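Local structure of ATP-dependent RNA helicase HrpB (Escherichia coli, 6EUD) at residues P727-M737 / V751-Q762; L611-R620 / L664-V675. The protein hydrolyses ATP to ADP and phosphate as a DExH-box NTPase and RNA helicase that binds single-stranded RNA. All coordinates share one frame; numbering follows the deposited sequence.

Interaction 1. Residues P727-M737 / V751-Q762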
# COMPACT_ATOMS: atom_id res chain seq x y z
N PRO A 727 8.41 6.47 37.62
CA PRO A 727 7.32 7.11 38.37
C PRO A 727 7.70 8.51 38.87
O PRO A 727 8.87 8.76 39.16
CB PRO A 727 7.07 6.14 39.53
CG PRO A 727 7.55 4.81 39.02
CD PRO A 727 8.74 5.13 38.15
N PRO A 728 6.72 9.41 38.98
CA PRO A 728 6.99 10.74 39.54
C PRO A 728 7.50 10.61 40.98
O PRO A 728 6.95 9.83 41.78
CB PRO A 728 5.63 11.43 39.47
CG PRO A 728 4.63 10.30 39.48
CD PRO A 728 5.28 9.16 38.77
N ALA A 729 8.56 11.35 41.30
CA ALA A 729 9.20 11.18 42.59
C ALA A 729 9.08 12.43 43.46
O ALA A 729 8.99 13.55 42.98
CB ALA A 729 10.65 10.79 42.42
N LEU A 730 9.10 12.22 44.76
CA LEU A 730 9.01 13.32 45.69
C LEU A 730 10.03 13.15 46.81
O LEU A 730 9.87 12.28 47.67
CB LEU A 730 7.60 13.41 46.26
CG LEU A 730 7.31 14.63 47.12
CD1 LEU A 730 6.66 15.73 46.29
CD2 LEU A 730 6.45 14.22 48.27
N ALA A 731 11.08 13.98 46.80
CA ALA A 731 12.11 13.92 47.82
C ALA A 731 11.70 14.79 48.99
O ALA A 731 11.61 16.01 48.86
CB ALA A 731 13.43 14.36 47.26
N VAL A 732 11.44 14.17 50.13
CA VAL A 732 10.87 14.89 51.28
C VAL A 732 11.38 14.33 52.60
O VAL A 732 11.51 13.12 52.75
CB VAL A 732 9.31 14.83 51.27
CG1 VAL A 732 8.83 13.38 51.30
CG2 VAL A 732 8.73 15.59 52.44
N ARG A 733 11.67 15.21 53.55
CA ARG A 733 12.04 14.73 54.88
C ARG A 733 10.88 13.95 55.49
O ARG A 733 9.74 14.40 55.49
CB ARG A 733 12.45 15.90 55.78
CG ARG A 733 13.69 16.64 55.31
CD ARG A 733 13.95 17.87 56.17
NE ARG A 733 12.84 18.81 56.08
CZ ARG A 733 12.71 19.90 56.82
NH1 ARG A 733 13.64 20.21 57.72
NH2 ARG A 733 11.66 20.69 56.66
N MET A 734 11.19 12.76 55.98
CA MET A 734 10.20 11.86 56.56
C MET A 734 9.35 12.57 57.61
O MET A 734 8.14 12.40 57.65
CB MET A 734 10.89 10.66 57.19
CG MET A 734 9.95 9.64 57.79
SD MET A 734 10.82 8.20 58.46
CE MET A 734 11.75 8.93 59.81
N GLN A 735 9.99 13.39 58.43
CA GLN A 735 9.30 14.09 59.52
C GLN A 735 8.10 14.92 59.00
O GLN A 735 7.11 15.10 59.72
CB GLN A 735 10.30 14.98 60.28
CG GLN A 735 10.82 16.16 59.47
CD GLN A 735 12.30 16.43 59.65
OE1 GLN A 735 13.05 15.57 60.10
NE2 GLN A 735 12.73 17.62 59.27
N GLU A 736 8.19 15.38 57.76
CA GLU A 736 7.15 16.23 57.19
C GLU A 736 5.92 15.44 56.74
O GLU A 736 4.86 16.00 56.51
CB GLU A 736 7.71 17.03 56.01
CG GLU A 736 8.75 18.08 56.40
CD GLU A 736 8.72 19.31 55.49
OE1 GLU A 736 9.36 19.31 54.41
OE2 GLU A 736 8.04 20.29 55.86
N MET A 737 6.07 14.12 56.60
CA MET A 737 4.96 13.29 56.16
C MET A 737 4.11 12.75 57.32
O MET A 737 3.19 11.96 57.12
CB MET A 737 5.48 12.13 55.33
CG MET A 737 6.15 12.56 54.04
SD MET A 737 5.05 13.55 53.04
CE MET A 737 3.64 12.43 52.84
N VAL A 751 -1.88 7.69 40.12
CA VAL A 751 -0.46 7.45 40.18
C VAL A 751 0.12 7.86 41.52
O VAL A 751 0.22 9.05 41.83
CB VAL A 751 0.29 8.22 39.06
CG1 VAL A 751 1.80 7.99 39.16
CG2 VAL A 751 -0.24 7.80 37.69
N PRO A 752 0.54 6.88 42.32
CA PRO A 752 1.15 7.25 43.60
C PRO A 752 2.54 7.85 43.39
O PRO A 752 3.27 7.42 42.49
CB PRO A 752 1.21 5.93 44.37
CG PRO A 752 1.26 4.86 43.27
CD PRO A 752 0.56 5.43 42.06
N LEU A 753 2.89 8.86 44.18
CA LEU A 753 4.23 9.43 44.14
C LEU A 753 5.24 8.49 44.79
O LEU A 753 4.99 7.91 45.84
CB LEU A 753 4.26 10.79 44.84
CG LEU A 753 3.44 11.85 44.10
CD1 LEU A 753 3.44 13.11 44.90
CD2 LEU A 753 4.03 12.11 42.72
N VAL A 754 6.39 8.32 44.16
CA VAL A 754 7.44 7.58 44.82
C VAL A 754 8.07 8.55 45.81
O VAL A 754 8.59 9.59 45.41
CB VAL A 754 8.51 7.02 43.84
CG1 VAL A 754 9.68 6.44 44.62
CG2 VAL A 754 7.90 5.96 42.92
N LEU A 755 7.97 8.22 47.10
CA LEU A 755 8.48 9.08 48.17
C LEU A 755 9.92 8.74 48.47
O LEU A 755 10.25 7.61 48.83
CB LEU A 755 7.65 8.93 49.44
CG LEU A 755 6.15 9.19 49.39
CD1 LEU A 755 5.56 9.10 50.80
CD2 LEU A 755 5.92 10.56 48.78
N GLU A 756 10.79 9.72 48.32
CA GLU A 756 12.15 9.54 48.76
C GLU A 756 12.28 10.17 50.14
O GLU A 756 12.52 11.36 50.29
CB GLU A 756 13.10 10.13 47.73
CG GLU A 756 13.01 9.36 46.39
CD GLU A 756 13.66 10.09 45.21
OE1 GLU A 756 13.52 11.33 45.10
OE2 GLU A 756 14.34 9.43 44.39
N LEU A 757 12.07 9.33 51.14
CA LEU A 757 11.99 9.78 52.52
C LEU A 757 13.37 10.03 53.10
O LEU A 757 14.22 9.15 53.10
CB LEU A 757 11.24 8.75 53.37
CG LEU A 757 9.78 8.59 52.94
CD1 LEU A 757 9.03 7.58 53.81
CD2 LEU A 757 9.10 9.95 53.01
N LEU A 758 13.57 11.24 53.58
CA LEU A 758 14.89 11.70 53.99
C LEU A 758 14.94 11.97 55.48
O LEU A 758 13.90 12.12 56.13
CB LEU A 758 15.27 12.96 53.20
CG LEU A 758 15.01 12.92 51.69
CD1 LEU A 758 15.05 14.34 51.12
CD2 LEU A 758 16.00 12.04 50.93
N SER A 759 16.15 12.01 56.02
CA SER A 759 16.41 12.44 57.39
C SER A 759 16.46 13.97 57.49
O SER A 759 16.46 14.66 56.47
CB SER A 759 17.72 11.81 57.84
OG SER A 759 18.80 12.48 57.22
N PRO A 760 16.53 14.53 58.72
CA PRO A 760 16.73 15.97 58.88
C PRO A 760 17.88 16.54 58.09
O PRO A 760 17.85 17.71 57.71
CB PRO A 760 17.02 16.11 60.37
CG PRO A 760 16.22 15.04 60.99
CD PRO A 760 16.30 13.88 60.03
N ALA A 761 18.89 15.70 57.84
CA ALA A 761 20.07 16.11 57.10
C ALA A 761 19.92 15.75 55.61
O ALA A 761 20.92 15.76 54.89
CB ALA A 761 21.33 15.47 57.68
N GLN A 762 18.69 15.44 55.17
CA GLN A 762 18.36 15.39 53.75
C GLN A 762 19.06 14.21 53.10
O GLN A 762 19.23 14.14 51.88
CB GLN A 762 18.68 16.76 53.13
CG GLN A 762 17.49 17.72 53.20
CD GLN A 762 16.83 17.94 51.81
OE1 GLN A 762 15.60 17.72 51.61
NE2 GLN A 762 17.61 18.67 50.97
O HOH W 1 12.74 18.19 50.55
O HOH W 2 12.96 13.28 58.64
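Six backbone hydrogen bonds join Pro728, Leu730, Val732 and Met734 to Val754, Glu756 and Leu758, the alternation expected of parallel neighbours in a mixed β-sheet; the strand axes diverge by 25°. Leu730 and Val732 each donate and accept, while Pro728 only accepts and Met734 only donates; Leu730 N, for instance, reaches Val754 O at 2.8 Å. Water 2 accepts from Gln735 N and donates to Gln735 OE1 and to Leu758 O; the same Leu758 oxygen takes the N-H of Met734 on a lone pair in its carbonyl plane.

Leu730 and Leu755 lie alongside each other, CD2 to CD2 at 3.7 Å, because Leu730 has CG anti to its N (chi1 -173°) while Leu755 sends CG anti to its carbonyl carbon. Val732 CG1 meets Leu757 CD2 at 3.8 Å on that same face, and the Met737 side chain crosses that of Leu757 at about a right angle, its CG nearest this methyl.

On the other face, the Glu756 carboxylate passes beside the methyls of Ala729 and Ala731, OE1 3.7 Å from Ala731 CB, and forms a salt bridge with Arg721. The faces thus differ chemically: leucine, valine and methionine on one, methyls and a paired charge on the other.

Interaction 2. Residues L611-R620 / L664-V675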
# COMPACT_ATOMS: atom_id res chain seq x y z
N LEU A 611 13.35 36.01 8.12
CA LEU A 611 14.42 35.69 9.05
C LEU A 611 13.97 34.66 10.09
O LEU A 611 14.68 33.68 10.36
CB LEU A 611 14.90 36.96 9.75
CG LEU A 611 16.02 36.76 10.76
CD1 LEU A 611 17.31 36.39 10.03
CD2 LEU A 611 16.19 38.01 11.60
N HIS A 612 12.79 34.88 10.66
CA HIS A 612 12.28 33.97 11.66
C HIS A 612 12.08 32.60 11.07
O HIS A 612 12.41 31.58 11.70
CB HIS A 612 10.97 34.50 12.23
CG HIS A 612 11.13 35.80 12.94
ND1 HIS A 612 10.11 36.72 13.05
CD2 HIS A 612 12.20 36.33 13.58
CE1 HIS A 612 10.55 37.77 13.73
NE2 HIS A 612 11.81 37.56 14.06
N GLN A 613 11.57 32.57 9.86
CA GLN A 613 11.36 31.31 9.17
C GLN A 613 12.71 30.63 8.92
O GLN A 613 12.86 29.42 9.15
CB GLN A 613 10.60 31.52 7.86
CG GLN A 613 10.16 30.21 7.19
CD GLN A 613 9.14 29.40 8.03
OE1 GLN A 613 8.22 29.97 8.62
NE2 GLN A 613 9.33 28.08 8.08
N ALA A 614 13.71 31.41 8.49
CA ALA A 614 15.03 30.85 8.21
C ALA A 614 15.65 30.27 9.48
O ALA A 614 16.36 29.26 9.43
CB ALA A 614 15.95 31.89 7.58
N MET A 615 15.39 30.89 10.62
CA MET A 615 15.87 30.39 11.91
C MET A 615 15.20 29.07 12.31
O MET A 615 15.86 28.18 12.88
CB MET A 615 15.65 31.44 12.99
CG MET A 615 16.56 32.65 12.89
SD MET A 615 16.23 33.86 14.20
CE MET A 615 17.50 35.09 13.89
N LEU A 616 13.89 28.95 12.04
CA LEU A 616 13.18 27.69 12.29
C LEU A 616 13.82 26.53 11.54
O LEU A 616 13.98 25.44 12.09
CB LEU A 616 11.70 27.79 11.88
CG LEU A 616 10.81 28.76 12.67
CD1 LEU A 616 9.37 28.50 12.33
CD2 LEU A 616 11.02 28.61 14.15
N ASN A 617 14.18 26.77 10.27
CA ASN A 617 14.87 25.77 9.47
C ASN A 617 16.26 25.43 10.03
O ASN A 617 16.73 24.29 9.93
CB ASN A 617 14.99 26.24 8.02
CG ASN A 617 13.64 26.29 7.31
OD1 ASN A 617 12.77 25.47 7.57
ND2 ASN A 617 13.49 27.24 6.40
N GLY A 618 16.91 26.44 10.60
CA GLY A 618 18.19 26.24 11.24
C GLY A 618 18.05 25.35 12.46
O GLY A 618 18.91 24.52 12.74
N ILE A 619 16.95 25.54 13.19
CA ILE A 619 16.66 24.73 14.36
C ILE A 619 16.41 23.28 13.93
O ILE A 619 16.91 22.34 14.56
CB ILE A 619 15.45 25.27 15.13
CG1 ILE A 619 15.74 26.68 15.64
CG2 ILE A 619 15.05 24.32 16.27
CD1 ILE A 619 14.52 27.40 16.16
N ARG A 620 15.67 23.11 12.84
CA ARG A 620 15.51 21.80 12.22
C ARG A 620 16.86 21.20 11.84
O ARG A 620 17.01 19.99 11.86
CB ARG A 620 14.61 21.87 11.00
CG ARG A 620 13.23 22.35 11.32
CD ARG A 620 12.20 21.92 10.31
NE ARG A 620 10.90 22.24 10.86
CZ ARG A 620 10.22 23.35 10.59
NH1 ARG A 620 10.70 24.21 9.71
NH2 ARG A 620 9.05 23.56 11.18
N LEU A 664 7.21 23.78 14.65
CA LEU A 664 7.85 25.04 15.08
C LEU A 664 7.06 26.28 14.67
O LEU A 664 6.93 27.24 15.45
CB LEU A 664 9.26 25.13 14.51
CG LEU A 664 10.27 24.19 15.16
CD1 LEU A 664 11.58 24.20 14.39
CD2 LEU A 664 10.47 24.60 16.60
N GLU A 665 6.54 26.25 13.45
CA GLU A 665 5.70 27.32 12.92
C GLU A 665 4.48 27.58 13.81
O GLU A 665 4.07 28.72 14.02
CB GLU A 665 5.26 26.97 11.48
CG GLU A 665 6.36 27.11 10.42
CD GLU A 665 7.39 25.97 10.44
OE1 GLU A 665 7.10 24.90 11.04
OE2 GLU A 665 8.49 26.14 9.86
N THR A 666 3.91 26.51 14.36
CA THR A 666 2.70 26.67 15.16
C THR A 666 3.01 27.05 16.63
O THR A 666 2.41 27.99 17.15
CB THR A 666 1.83 25.39 15.10
OG1 THR A 666 2.56 24.28 15.65
CG2 THR A 666 1.51 25.05 13.68
N TRP A 667 3.95 26.38 17.30
CA TRP A 667 4.18 26.65 18.72
C TRP A 667 5.27 27.67 19.05
O TRP A 667 5.21 28.31 20.11
CB TRP A 667 4.46 25.33 19.48
CG TRP A 667 5.79 24.67 19.24
CD1 TRP A 667 6.10 23.81 18.24
CD2 TRP A 667 6.98 24.77 20.06
NE1 TRP A 667 7.41 23.38 18.35
CE2 TRP A 667 7.96 23.95 19.47
CE3 TRP A 667 7.30 25.48 21.22
CZ2 TRP A 667 9.26 23.82 20.00
CZ3 TRP A 667 8.58 25.35 21.76
CH2 TRP A 667 9.55 24.53 21.14
N LEU A 668 6.26 27.83 18.17
CA LEU A 668 7.43 28.64 18.50
C LEU A 668 7.45 29.97 17.78
O LEU A 668 7.77 31.00 18.39
CB LEU A 668 8.72 27.88 18.19
CG LEU A 668 9.93 28.71 18.61
CD1 LEU A 668 9.84 29.00 20.13
CD2 LEU A 668 11.26 28.02 18.25
N LEU A 669 7.12 29.96 16.49
CA LEU A 669 7.13 31.17 15.67
C LEU A 669 6.28 32.33 16.23
O LEU A 669 6.76 33.47 16.21
CB LEU A 669 6.69 30.84 14.23
CG LEU A 669 6.56 32.00 13.24
CD1 LEU A 669 7.86 32.79 13.09
CD2 LEU A 669 6.09 31.47 11.89
N PRO A 670 5.05 32.07 16.73
CA PRO A 670 4.27 33.19 17.28
C PRO A 670 5.02 34.03 18.32
O PRO A 670 4.71 35.21 18.46
CB PRO A 670 3.08 32.50 17.94
CG PRO A 670 2.90 31.27 17.17
CD PRO A 670 4.28 30.81 16.79
N HIS A 671 5.97 33.43 19.03
CA HIS A 671 6.69 34.14 20.08
C HIS A 671 7.97 34.84 19.62
O HIS A 671 8.70 35.42 20.43
CB HIS A 671 7.03 33.18 21.21
CG HIS A 671 5.83 32.54 21.83
ND1 HIS A 671 5.19 33.05 22.94
CD2 HIS A 671 5.15 31.41 21.49
CE1 HIS A 671 4.17 32.28 23.26
NE2 HIS A 671 4.12 31.28 22.39
N MET A 672 8.25 34.80 18.32
CA MET A 672 9.55 35.25 17.82
C MET A 672 9.57 36.70 17.39
O MET A 672 10.47 37.13 16.67
CB MET A 672 10.00 34.36 16.66
CG MET A 672 10.34 32.95 17.08
SD MET A 672 11.06 31.99 15.74
CE MET A 672 12.57 32.91 15.43
N THR A 673 8.60 37.47 17.85
CA THR A 673 8.58 38.89 17.55
C THR A 673 9.76 39.58 18.23
O THR A 673 9.98 39.40 19.43
CB THR A 673 7.26 39.55 18.00
OG1 THR A 673 6.16 38.77 17.52
CG2 THR A 673 7.17 40.97 17.46
N GLY A 674 10.53 40.33 17.46
CA GLY A 674 11.65 41.06 18.02
C GLY A 674 12.94 40.28 18.10
O GLY A 674 13.98 40.83 18.45
N VAL A 675 12.89 38.99 17.78
CA VAL A 675 14.12 38.21 17.66
C VAL A 675 14.82 38.59 16.35
O VAL A 675 14.33 38.29 15.27
CB VAL A 675 13.86 36.70 17.68
CG1 VAL A 675 15.16 35.94 17.46
CG2 VAL A 675 13.19 36.29 18.98
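Glu665 OE2 is gripped from two sides by the helix 608-622: Gln613 NE2 donates to its anti lone pair at 2.8 Å, and Arg620 NH1 to its syn lone pair at 2.9 Å. The setting is a helix packed against a short helical turn, 664-667, and the irregular chain after it, which closes in a type II β-turn from Met672 to Val675. The carboxylate meets the guanidinium at its edge, NH1 approaching with OE2 in the guanidinium plane, while the Gln613 amide is nearly coplanar with the carboxylate. Leu664 CD1 covers one guanidinium face, and NE of Arg620 bonds to Leu661 O, so the guanidinium is held at NE as well as at its NH1/NH2 edge. The charges of Glu665 and Arg620 probably stabilise each other at this partly exposed margin.

Between the polar ends runs an apolar seam. Leu616 splits its methyls: CD1 touches Leu669 CB, whereas CD2 touches the sulfur of Met672 at 3.7 Å and Leu664 CB. Ile619 extends the seam, reaching Leu664 with CG2 and Leu668 with CD1.

At the far end, CG of His612 stands anti to its carbonyl carbon (chi1 -63°), turning the ring to the β-turn. Met672 CB sits over the ring centre, 4.2 Å from the centroid and 11° off the normal, a CH-pi contact. His612 NE2 reaches Val675 O at 2.9 Å with a bent N-H...O angle of 138°. With an alanine here, Val675 O would probably lose its imidazole donor, and Met672 CB the ring face it packs on. In the bond itself the Val675 oxygen lies in the ring plane and receives NE2 on an in-plane lone pair.

The two contacts follow one another along the chain, interaction 2 closing at Val675 before interaction 1 opens at Pro727. Their centres are 40 Å apart and their nearest atoms about 23 Å, so neither touches the other. Helices 686-692 and 696-705 lie in the intervening chain. Interaction 2 joins helix 608-622 to the short helix 664-667 and the turn after it; interaction 1 pairs two strands of a mixed sheet. The former combines side-chain polar bonds with an apolar seam, the latter backbone bonds between parallel strands with apolar pairing of side chains. Both lie away from the predicted ATP site and the DEFH box, and the centres of interactions 2 and 1 are 36 and 52 Å from that of the chain.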